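Local structure of hypothetical conserved protein TTC0263 (Thermus thermophilus, 2PL2) at residues A[8-11]-A[12-16]; A[38-41]-A[42-46]; A[59-62]-A[63-66]; A[121-124]-A[125-129]; A[175-178]-A[179-182]. The protein is of unknown function but belongs to the tetratricopeptide repeat family, whose stacked helix pairs commonly serve as scaffolds for protein-protein interactions. All blocks are in the same frame, centred on the assembly; numbering follows the deposited sequence.

How the contacts relate
All five contacts are local, made along about two turns of helix or at a helix end in an all-helical tetratricopeptide repeat chain, and they follow one another in numerical order from the N-terminal to the C-terminal end. Contacts 1, 2 and 3 lie on helices 6-17, 39-51 and 55-68. Contact 2 touches both others: Val13 packs on Trp44 on one side, and Pro39 on Leu65 on another, with centres about 11 and 10 Å apart. Contact 4, on helix 118-130, lies about 23 Å from contact 2, centre to centre, across the chain's centre. Contact 5 ends helix 167-180, about 36 Å from the centre of contact 3. The set thus samples the length of the repeat array.

Contact 1 of 5, residues A[8-11]-A[12-16]; sequences PLRL and GVQLY
Arg10 and Gln14, together with Leu11 and Leu15, bridge successive turns of helix 6-17, which packs against helices 21-32 and 39-51 in this tetratricopeptide repeat fold. The backbone bonds come first. Gly12 N donates to Pro8 O and Val13 N to Leu9 O, while the bond from Gln14 N to Arg10 O is weak. By contrast, Leu15 N reaches Leu11 O at 3.0 Å with an almost straight N-H...O angle of 178°.

Among the polar side chains, Gln14 does most of the touching. Its CG stands beside its own backbone N (chi1 -55°), which turns the chain back over the previous turn and sets CG 3.1 Å from Arg10 O. The extended chain then carries the amide to Arg10, where NE2 lies at the guanidinium edge, 3.5 Å from NH1. Both are donors, so this is plain proximity, and the two flat groups are inclined by 55°. The other end of the amide meets an apolar neighbour, OE1 lying 3.6 Å from Leu11 CD1, with the two side chains crossing at about a right angle.

The other sides of the helix turn to neighbouring helices. Leu11 and Leu15 both touch Leu27 of helix 21-32, and Leu15 also packs on Ser193 of the second subunit. On the side facing helix 39-51, Tyr16 meets Trp44 edge-to-face and makes a polar contact as well, its OH being hydrogen-bonded to Lys51 NZ. Between the two leucines themselves, Leu11 CG approaches Leu15 CD1 to 4.2 Å.

Contact 2 of 5, residues A[38-41]-A[42-46]; sequences DPEA and LYWLA
Glu40 and Trp44 meet in a local i to i+4 contact in the first turns of helix 39-51, a helix of the tetratricopeptide repeat fold that packs against helices 21-32, 55-68 and 73-88. The two side chains run alongside each other in the same direction, Glu40 CG lying 3.8 Å from Trp44 CD1 so that the aliphatic part of the glutamate borders the pyrrole end of the indole. The carboxylate and indole planes are inclined by 29°, and Glu40 OE2 remains 4.1 Å from Trp44 NE1. Because Trp44 CG stands beside its own backbone N (chi1 -79°), CD1 is also brought within 3.2 Å of Glu40 O.

The backbone supports this pairing from the helix start. Asp38 occupies the N-cap position, and its main-chain N is hydrogen-bonded to Asn35 OD1. Leu42 N makes only a weak bond to Asp38 O, but the next three are firmer: Tyr43 N to Pro39 O, Trp44 N to Glu40 O and Leu45 N to Ala41 O, the last at 2.7 Å.

On the faces turned to other helices, Ala41 fits against Ala31 and Leu32 of helix 21-32, where Leu45 also packs, while Tyr43 and Ala46 reach Val78 of helix 73-88. The glutamate side chain touches Tyr72 as well. Besides the border with Glu40 at its CD1 corner, Trp44 is covered on one face by its neighbour in sequence, Tyr43, whose CE2 stands 3.6 Å above the indole plane, over its centre.

Contact 3 of 5, residues A[59-62]-A[63-66]; sequences LENG and KTLV
Lys63 lies back along the helix across Leu59 and Glu60, and its long aliphatic chain carries the contact. Its CG stands beside the backbone N (chi1 -82°) and the rest is extended, a shape that lays the methylenes over the preceding turn: CG is 3.2 Å from Leu59 O, and CE comes 4.2 Å from Leu59 CG. Glu60 approaches from a different side. Its chain bends at chi2 (47°), bringing OE1 to 3.8 Å from Lys63 CD. The charged ends remain somewhat farther apart, Glu60 OE1 lying 4.3 Å from Lys63 NZ, beyond a salt bridge, although the opposite charges probably still attract.

Two residues further along, Leu65 folds over the carbonyl of Asn61, with CG 3.2 Å from Asn61 O.

Beneath these side chains the main chain sets the spacing. Lys63 N donates to Leu59 O at 3.1 Å, fixing the root of the lysine one turn after the leucine it crosses. Gly62 O takes two bonds. Val66 N reaches it at 3.0 Å, tilted only modestly from the carbonyl plane, while Leu65 N comes from above that plane with a more bent N-H...O angle of 135°. The helix is thus slightly tightened here, two or three residues before its end.

Farther out, Asn61 packs on Leu45 and Gln49 of helix 39-51, while Leu59 and Val66 touch Leu79 of helix 73-88. Helix 55-68 therefore contacts the helices that precede and follow it in the chain, a layout characteristic of the tetratricopeptide repeat, in which successive antiparallel helices pack into a continuous array.

Contact 4 of 5, residues A[121-124]-A[125-129]; sequences HLQR and GLVYA
Regular i to i+4 bonds join His121 to Gly125, Leu122 to Leu126, Gln123 to Val127 and Arg124 to Tyr128, and Arg124 O also takes a weak second bond from Val127 N. Arg124 and Tyr128 project side by side, the arginine methylenes flanking the ring: Arg124 CG lies 3.5 Å from Tyr128 CE2. Tyr128 CG stands beside its backbone N (chi1 -81°), a rotation that also carries CD2 to 3.2 Å from Arg124 O. The guanidinium and ring planes are 49° apart.

Beyond the methylenes, Arg124 NH1 forms a salt bridge with Glu111 of helix 93-113. NH2 lies in the plane of the His121 ring, at its edge, 3.1 Å from ND1 but at a poor angle for a bond; His121 NE2 is held by Pro115 O. In this tetratricopeptide repeat array helix 118-130 is bordered by helices 73-88, 93-113, 134-147 and 151-164, and Val127 packs on Val84, Leu104 and Leu107.

Gln123 packs on Met77 and Ser80 of helix 73-88. Its chain bends at chi2 (-56°), and the amide spans two neighbours, NE2 lying 3.7 Å from Leu126 CD1 and OE1 3.8 Å from Val127 CG2.

Contact 5 of 5, residues A[175-178]-A[179-182]; sequences AKAL and EQAP
Glu179 and Gln180 both place CG beside their own backbone N (chi1 -57° and -60°), which turns each side chain back over the carbonyls of the preceding turn, Ala175 to Ala177. They stand at the C-terminal end of helix 167-180, one of the helices of the tetratricopeptide repeat array. Glu179 CG comes 2.9 Å from Ala175 O, after which a bend at chi2 leaves OE1 3.9 Å from Leu178 O. Gln180 instead continues extended, and its OE1 reaches 3.6 Å from Ala177 CA. The other atom of this amide, NE2, is hydrogen-bonded to Asp149 OD1, a partner that probably fixes its rotation; Gln180 also packs on Pro151 and Arg154 at helix 151-164.

The backbone bonding changes as the helix runs out. Lys176 O receives two donors: Gln180 N at 3.2 Å, in the usual i to i+4 manner, and Glu179 N at 2.8 Å, rising well above the carbonyl plane as in a tighter turn. The bond from Glu179 N to Ala175 O is weak. Ala181 N then donates to Ala177 O, lying in its carbonyl plane, and Ala181 is the first residue to leave helical torsions.

Leu178 turns its side chain to helix 185-195, packing on Leu187, Arg188 and Tyr191, and Ala177 joins it on Leu187. Leu178 CD2 also lies 3.7 Å from Ala181 O. Where a further helical turn would have offered an N-H, Pro182 has none: its N sits 2.9 Å from Leu178 O with no hydrogen to share, and its CB lies 3.4 Å from that same oxygen, Leu178 O.

Contact 1 of 5, residues A[8-11]-A[12-16]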
# COMPACT_ATOMS: atom_id res chain seq x y z
N PRO A 8 -24.15 -1.45 -8.01
CA PRO A 8 -22.86 -0.80 -7.77
C PRO A 8 -22.18 -1.26 -6.48
O PRO A 8 -20.96 -1.46 -6.44
CB PRO A 8 -23.20 0.70 -7.78
CG PRO A 8 -24.66 0.73 -7.39
CD PRO A 8 -25.22 -0.44 -8.16
N LEU A 9 -22.96 -1.43 -5.42
CA LEU A 9 -22.40 -1.86 -4.14
C LEU A 9 -21.86 -3.28 -4.21
O LEU A 9 -20.78 -3.58 -3.70
CB LEU A 9 -23.46 -1.76 -3.03
CG LEU A 9 -23.06 -2.24 -1.63
CD1 LEU A 9 -22.00 -1.33 -1.02
CD2 LEU A 9 -24.30 -2.26 -0.74
N ARG A 10 -22.62 -4.17 -4.85
CA ARG A 10 -22.22 -5.56 -4.96
C ARG A 10 -20.97 -5.73 -5.81
O ARG A 10 -20.08 -6.53 -5.47
CB ARG A 10 -23.35 -6.43 -5.54
CG ARG A 10 -22.99 -7.92 -5.60
CD ARG A 10 -24.21 -8.86 -5.64
NE ARG A 10 -25.04 -8.70 -6.83
CZ ARG A 10 -24.60 -8.76 -8.08
NH1 ARG A 10 -23.31 -8.97 -8.33
NH2 ARG A 10 -25.44 -8.61 -9.10
N LEU A 11 -20.88 -4.99 -6.91
CA LEU A 11 -19.73 -5.07 -7.79
C LEU A 11 -18.52 -4.49 -7.08
O LEU A 11 -17.39 -4.97 -7.25
CB LEU A 11 -19.99 -4.32 -9.09
CG LEU A 11 -18.88 -4.38 -10.15
CD1 LEU A 11 -18.53 -5.84 -10.48
CD2 LEU A 11 -19.34 -3.65 -11.41
N GLY A 12 -18.75 -3.46 -6.28
CA GLY A 12 -17.65 -2.86 -5.57
C GLY A 12 -17.00 -3.84 -4.62
O GLY A 12 -15.77 -3.89 -4.53
N VAL A 13 -17.80 -4.62 -3.90
CA VAL A 13 -17.26 -5.59 -2.94
C VAL A 13 -16.43 -6.66 -3.66
O VAL A 13 -15.42 -7.13 -3.13
CB VAL A 13 -18.38 -6.30 -2.14
CG1 VAL A 13 -17.76 -7.21 -1.10
CG2 VAL A 13 -19.28 -5.29 -1.48
N GLN A 14 -16.87 -7.05 -4.85
CA GLN A 14 -16.16 -8.06 -5.63
C GLN A 14 -14.81 -7.50 -6.06
O GLN A 14 -13.77 -8.11 -5.79
CB GLN A 14 -17.03 -8.48 -6.82
CG GLN A 14 -18.42 -8.95 -6.36
CD GLN A 14 -19.37 -9.34 -7.47
OE1 GLN A 14 -19.35 -8.77 -8.56
NE2 GLN A 14 -20.25 -10.29 -7.17
N LEU A 15 -14.81 -6.32 -6.68
CA LEU A 15 -13.57 -5.69 -7.12
C LEU A 15 -12.64 -5.45 -5.95
O LEU A 15 -11.42 -5.51 -6.11
CB LEU A 15 -13.86 -4.36 -7.82
CG LEU A 15 -14.35 -4.46 -9.27
CD1 LEU A 15 -14.89 -3.14 -9.72
CD2 LEU A 15 -13.21 -4.90 -10.17
N TYR A 16 -13.20 -5.17 -4.78
CA TYR A 16 -12.35 -4.92 -3.63
C TYR A 16 -11.61 -6.21 -3.32
O TYR A 16 -10.41 -6.20 -3.11
CB TYR A 16 -13.17 -4.47 -2.40
CG TYR A 16 -12.33 -4.30 -1.15
CD1 TYR A 16 -11.66 -3.11 -0.88
CD2 TYR A 16 -12.14 -5.36 -0.27
CE1 TYR A 16 -10.82 -2.98 0.24
CE2 TYR A 16 -11.31 -5.24 0.85
CZ TYR A 16 -10.65 -4.06 1.09
OH TYR A 16 -9.80 -3.99 2.17

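Contact 2 of 5, residues A[38-41]-A[42-46]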
# COMPACT_ATOMS: atom_id res chain seq x y z
N ASP A 38 -26.35 4.94 4.29
CA ASP A 38 -25.96 3.54 4.32
C ASP A 38 -24.55 3.29 4.88
O ASP A 38 -23.55 3.58 4.23
CB ASP A 38 -26.08 2.96 2.92
CG ASP A 38 -26.26 1.46 2.93
OD1 ASP A 38 -27.16 0.98 3.66
OD2 ASP A 38 -25.51 0.77 2.21
N PRO A 39 -24.47 2.75 6.11
CA PRO A 39 -23.19 2.47 6.76
C PRO A 39 -22.33 1.43 6.03
O PRO A 39 -21.10 1.53 6.04
CB PRO A 39 -23.62 2.01 8.16
CG PRO A 39 -24.90 1.33 7.90
CD PRO A 39 -25.59 2.26 6.93
N GLU A 40 -22.97 0.44 5.41
CA GLU A 40 -22.24 -0.59 4.69
C GLU A 40 -21.43 -0.00 3.54
O GLU A 40 -20.27 -0.37 3.36
CB GLU A 40 -23.19 -1.67 4.18
CG GLU A 40 -22.47 -2.75 3.37
CD GLU A 40 -23.32 -3.99 3.13
OE1 GLU A 40 -24.52 -3.85 2.80
OE2 GLU A 40 -22.76 -5.10 3.27
N ALA A 41 -22.01 0.91 2.77
CA ALA A 41 -21.27 1.53 1.68
C ALA A 41 -20.12 2.37 2.25
O ALA A 41 -18.99 2.29 1.75
CB ALA A 41 -22.19 2.40 0.82
N LEU A 42 -20.41 3.15 3.30
CA LEU A 42 -19.42 4.01 3.97
C LEU A 42 -18.29 3.17 4.54
O LEU A 42 -17.13 3.59 4.58
CB LEU A 42 -20.05 4.79 5.13
CG LEU A 42 -20.90 6.04 4.93
CD1 LEU A 42 -21.47 6.48 6.28
CD2 LEU A 42 -20.05 7.15 4.32
N TYR A 43 -18.65 2.00 5.04
CA TYR A 43 -17.68 1.08 5.61
C TYR A 43 -16.72 0.64 4.50
O TYR A 43 -15.50 0.79 4.63
CB TYR A 43 -18.39 -0.16 6.18
CG TYR A 43 -17.47 -1.37 6.32
CD1 TYR A 43 -16.49 -1.42 7.31
CD2 TYR A 43 -17.59 -2.45 5.46
CE1 TYR A 43 -15.65 -2.52 7.44
CE2 TYR A 43 -16.76 -3.55 5.56
CZ TYR A 43 -15.79 -3.59 6.56
OH TYR A 43 -14.97 -4.70 6.66
N TRP A 44 -17.28 0.12 3.41
CA TRP A 44 -16.46 -0.35 2.29
C TRP A 44 -15.68 0.80 1.68
O TRP A 44 -14.50 0.64 1.34
CB TRP A 44 -17.32 -1.03 1.25
CG TRP A 44 -17.67 -2.42 1.63
CD1 TRP A 44 -18.91 -2.91 1.96
CD2 TRP A 44 -16.76 -3.52 1.77
NE1 TRP A 44 -18.82 -4.24 2.30
CE2 TRP A 44 -17.51 -4.64 2.19
CE3 TRP A 44 -15.38 -3.66 1.58
CZ2 TRP A 44 -16.93 -5.88 2.43
CZ3 TRP A 44 -14.80 -4.91 1.82
CH2 TRP A 44 -15.57 -6.00 2.24
N LEU A 45 -16.33 1.95 1.54
CA LEU A 45 -15.69 3.14 1.00
C LEU A 45 -14.46 3.45 1.84
O LEU A 45 -13.36 3.64 1.32
CB LEU A 45 -16.64 4.34 1.06
CG LEU A 45 -15.98 5.68 0.71
CD1 LEU A 45 -15.66 5.72 -0.77
CD2 LEU A 45 -16.91 6.82 1.10
N ALA A 46 -14.65 3.51 3.15
CA ALA A 46 -13.56 3.79 4.07
C ALA A 46 -12.44 2.75 3.94
O ALA A 46 -11.27 3.11 3.93
CB ALA A 46 -14.08 3.81 5.51

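Contact 3 of 5, residues A[59-62]-A[63-66]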
# COMPACT_ATOMS: atom_id res chain seq x y z
N LEU A 59 -10.82 8.07 8.31
CA LEU A 59 -10.92 8.30 9.74
C LEU A 59 -12.25 9.01 9.99
O LEU A 59 -12.93 8.76 10.98
CB LEU A 59 -9.77 9.18 10.22
CG LEU A 59 -9.78 9.64 11.69
CD1 LEU A 59 -9.38 8.48 12.60
CD2 LEU A 59 -8.81 10.80 11.87
N GLU A 60 -12.62 9.90 9.07
CA GLU A 60 -13.85 10.66 9.18
C GLU A 60 -15.09 9.81 8.93
O GLU A 60 -16.15 10.05 9.53
CB GLU A 60 -13.82 11.84 8.21
CG GLU A 60 -14.84 12.92 8.50
CD GLU A 60 -14.87 13.32 9.98
OE1 GLU A 60 -13.81 13.73 10.52
OE2 GLU A 60 -15.96 13.21 10.59
N ASN A 61 -14.96 8.81 8.06
CA ASN A 61 -16.07 7.91 7.75
C ASN A 61 -16.26 6.89 8.88
O ASN A 61 -17.37 6.44 9.14
CB ASN A 61 -15.82 7.18 6.43
CG ASN A 61 -16.28 7.99 5.22
OD1 ASN A 61 -15.82 7.77 4.10
ND2 ASN A 61 -17.21 8.91 5.45
N GLY A 62 -15.16 6.52 9.52
CA GLY A 62 -15.24 5.59 10.63
C GLY A 62 -15.95 6.30 11.77
O GLY A 62 -16.79 5.70 12.46
N LYS A 63 -15.59 7.57 11.97
CA LYS A 63 -16.18 8.41 13.01
C LYS A 63 -17.69 8.50 12.85
O LYS A 63 -18.42 8.31 13.80
CB LYS A 63 -15.59 9.81 12.97
CG LYS A 63 -14.24 9.94 13.69
CD LYS A 63 -13.62 11.32 13.48
CE LYS A 63 -12.40 11.48 14.39
NZ LYS A 63 -11.60 12.70 14.10
N THR A 64 -18.15 8.78 11.64
CA THR A 64 -19.58 8.89 11.38
C THR A 64 -20.27 7.53 11.39
O THR A 64 -21.50 7.44 11.43
CB THR A 64 -19.86 9.65 10.04
OG1 THR A 64 -21.15 9.27 9.53
CG2 THR A 64 -18.81 9.32 9.02
N LEU A 65 -19.49 6.46 11.38
CA LEU A 65 -20.06 5.12 11.40
C LEU A 65 -20.33 4.69 12.83
O LEU A 65 -21.33 4.05 13.12
CB LEU A 65 -19.12 4.14 10.74
CG LEU A 65 -19.32 3.96 9.24
CD1 LEU A 65 -18.15 3.17 8.65
CD2 LEU A 65 -20.66 3.26 9.01
N VAL A 66 -19.42 5.04 13.73
CA VAL A 66 -19.57 4.69 15.14
C VAL A 66 -20.56 5.63 15.81
O VAL A 66 -21.22 5.28 16.78
CB VAL A 66 -18.21 4.79 15.88
CG1 VAL A 66 -18.41 4.64 17.38
CG2 VAL A 66 -17.27 3.69 15.36

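Contact 4 of 5, residues A[121-124]-A[125-129]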
# COMPACT_ATOMS: atom_id res chain seq x y z
N HIS A 121 -9.97 -9.35 17.34
CA HIS A 121 -8.86 -9.94 18.07
C HIS A 121 -7.59 -9.92 17.22
O HIS A 121 -6.48 -9.79 17.73
CB HIS A 121 -9.22 -11.36 18.50
CG HIS A 121 -10.32 -11.40 19.52
ND1 HIS A 121 -10.13 -11.01 20.84
CD2 HIS A 121 -11.63 -11.73 19.42
CE1 HIS A 121 -11.27 -11.09 21.49
NE2 HIS A 121 -12.20 -11.53 20.65
N LEU A 122 -7.76 -10.03 15.91
CA LEU A 122 -6.64 -9.98 14.99
C LEU A 122 -6.05 -8.58 15.04
O LEU A 122 -4.83 -8.41 15.23
CB LEU A 122 -7.09 -10.31 13.56
CG LEU A 122 -6.00 -10.05 12.50
CD1 LEU A 122 -4.72 -10.79 12.89
CD2 LEU A 122 -6.49 -10.46 11.11
N GLN A 123 -6.92 -7.59 14.87
CA GLN A 123 -6.50 -6.19 14.91
C GLN A 123 -5.92 -5.84 16.27
O GLN A 123 -4.92 -5.14 16.37
CB GLN A 123 -7.68 -5.26 14.61
CG GLN A 123 -7.69 -4.69 13.21
CD GLN A 123 -6.42 -3.94 12.87
OE1 GLN A 123 -5.97 -3.08 13.62
NE2 GLN A 123 -5.82 -4.26 11.72
N ARG A 124 -6.56 -6.32 17.33
CA ARG A 124 -6.07 -6.03 18.66
C ARG A 124 -4.65 -6.55 18.82
O ARG A 124 -3.81 -5.87 19.41
CB ARG A 124 -6.99 -6.65 19.72
CG ARG A 124 -6.78 -6.10 21.12
CD ARG A 124 -7.80 -6.67 22.11
NE ARG A 124 -7.65 -8.11 22.30
CZ ARG A 124 -8.48 -8.85 23.03
NH1 ARG A 124 -9.52 -8.28 23.62
NH2 ARG A 124 -8.28 -10.16 23.16
N GLY A 125 -4.38 -7.73 18.28
CA GLY A 125 -3.05 -8.30 18.38
C GLY A 125 -2.03 -7.50 17.58
O GLY A 125 -0.91 -7.26 18.03
N LEU A 126 -2.43 -7.08 16.38
CA LEU A 126 -1.57 -6.30 15.52
C LEU A 126 -1.26 -4.96 16.18
O LEU A 126 -0.18 -4.39 15.98
CB LEU A 126 -2.26 -6.06 14.17
CG LEU A 126 -1.43 -5.50 13.01
CD1 LEU A 126 -2.28 -5.48 11.74
CD2 LEU A 126 -0.93 -4.10 13.35
N VAL A 127 -2.20 -4.46 16.98
CA VAL A 127 -2.02 -3.20 17.68
C VAL A 127 -1.09 -3.35 18.88
O VAL A 127 -0.24 -2.49 19.12
CB VAL A 127 -3.39 -2.61 18.13
CG1 VAL A 127 -3.17 -1.36 19.00
CG2 VAL A 127 -4.23 -2.26 16.91
N TYR A 128 -1.25 -4.43 19.63
CA TYR A 128 -0.37 -4.67 20.77
C TYR A 128 1.07 -4.83 20.31
O TYR A 128 2.00 -4.41 21.00
CB TYR A 128 -0.79 -5.92 21.53
CG TYR A 128 -1.94 -5.72 22.48
CD1 TYR A 128 -1.90 -4.71 23.45
CD2 TYR A 128 -3.06 -6.54 22.43
CE1 TYR A 128 -2.95 -4.54 24.35
CE2 TYR A 128 -4.10 -6.38 23.32
CZ TYR A 128 -4.04 -5.37 24.28
OH TYR A 128 -5.09 -5.23 25.15
N ALA A 129 1.25 -5.45 19.15
CA ALA A 129 2.59 -5.65 18.60
C ALA A 129 3.24 -4.29 18.29
O ALA A 129 4.37 -4.02 18.69
CB ALA A 129 2.53 -6.51 17.34

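Contact 5 of 5, residues A[175-178]-A[179-182]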
# COMPACT_ATOMS: atom_id res chain seq x y z
N ALA A 175 4.14 -22.74 7.44
CA ALA A 175 3.97 -24.11 6.91
C ALA A 175 2.51 -24.54 7.06
O ALA A 175 1.94 -25.17 6.17
CB ALA A 175 4.89 -25.07 7.64
N LYS A 176 1.90 -24.19 8.20
CA LYS A 176 0.50 -24.53 8.42
C LYS A 176 -0.39 -23.69 7.51
O LYS A 176 -1.27 -24.21 6.82
CB LYS A 176 0.11 -24.27 9.88
CG LYS A 176 -1.31 -24.71 10.20
CD LYS A 176 -1.47 -26.21 9.93
CE LYS A 176 -2.93 -26.62 9.81
NZ LYS A 176 -3.69 -26.44 11.09
N ALA A 177 -0.17 -22.38 7.52
CA ALA A 177 -0.93 -21.46 6.68
C ALA A 177 -0.88 -21.93 5.24
O ALA A 177 -1.90 -21.92 4.54
CB ALA A 177 -0.37 -20.03 6.80
N LEU A 178 0.29 -22.38 4.80
CA LEU A 178 0.43 -22.88 3.42
C LEU A 178 -0.29 -24.19 3.16
O LEU A 178 -0.53 -24.54 2.01
CB LEU A 178 1.91 -22.99 3.04
CG LEU A 178 2.43 -21.66 2.47
CD1 LEU A 178 3.93 -21.63 2.48
CD2 LEU A 178 1.87 -21.47 1.05
N GLU A 179 -0.65 -24.93 4.20
CA GLU A 179 -1.39 -26.17 3.99
C GLU A 179 -2.85 -25.80 3.75
O GLU A 179 -3.57 -26.48 3.02
CB GLU A 179 -1.27 -27.10 5.20
CG GLU A 179 0.18 -27.46 5.57
CD GLU A 179 0.89 -28.28 4.49
OE1 GLU A 179 0.84 -27.90 3.30
OE2 GLU A 179 1.52 -29.32 4.84
N GLN A 180 -3.30 -24.71 4.35
CA GLN A 180 -4.69 -24.28 4.15
C GLN A 180 -4.87 -23.69 2.76
O GLN A 180 -5.94 -23.85 2.14
CB GLN A 180 -5.08 -23.27 5.22
CG GLN A 180 -4.99 -23.85 6.61
CD GLN A 180 -5.05 -22.78 7.67
OE1 GLN A 180 -4.38 -21.74 7.57
NE2 GLN A 180 -5.86 -23.01 8.71
N ALA A 181 -3.83 -23.03 2.26
CA ALA A 181 -3.87 -22.44 0.93
C ALA A 181 -2.49 -22.62 0.28
O ALA A 181 -1.69 -21.69 0.23
CB ALA A 181 -4.23 -20.96 1.04
N PRO A 182 -2.21 -23.83 -0.22
CA PRO A 182 -0.95 -24.21 -0.86
C PRO A 182 -0.53 -23.41 -2.12
O PRO A 182 0.66 -23.32 -2.45
CB PRO A 182 -1.15 -25.69 -1.15
CG PRO A 182 -2.60 -25.75 -1.48
CD PRO A 182 -3.23 -24.88 -0.39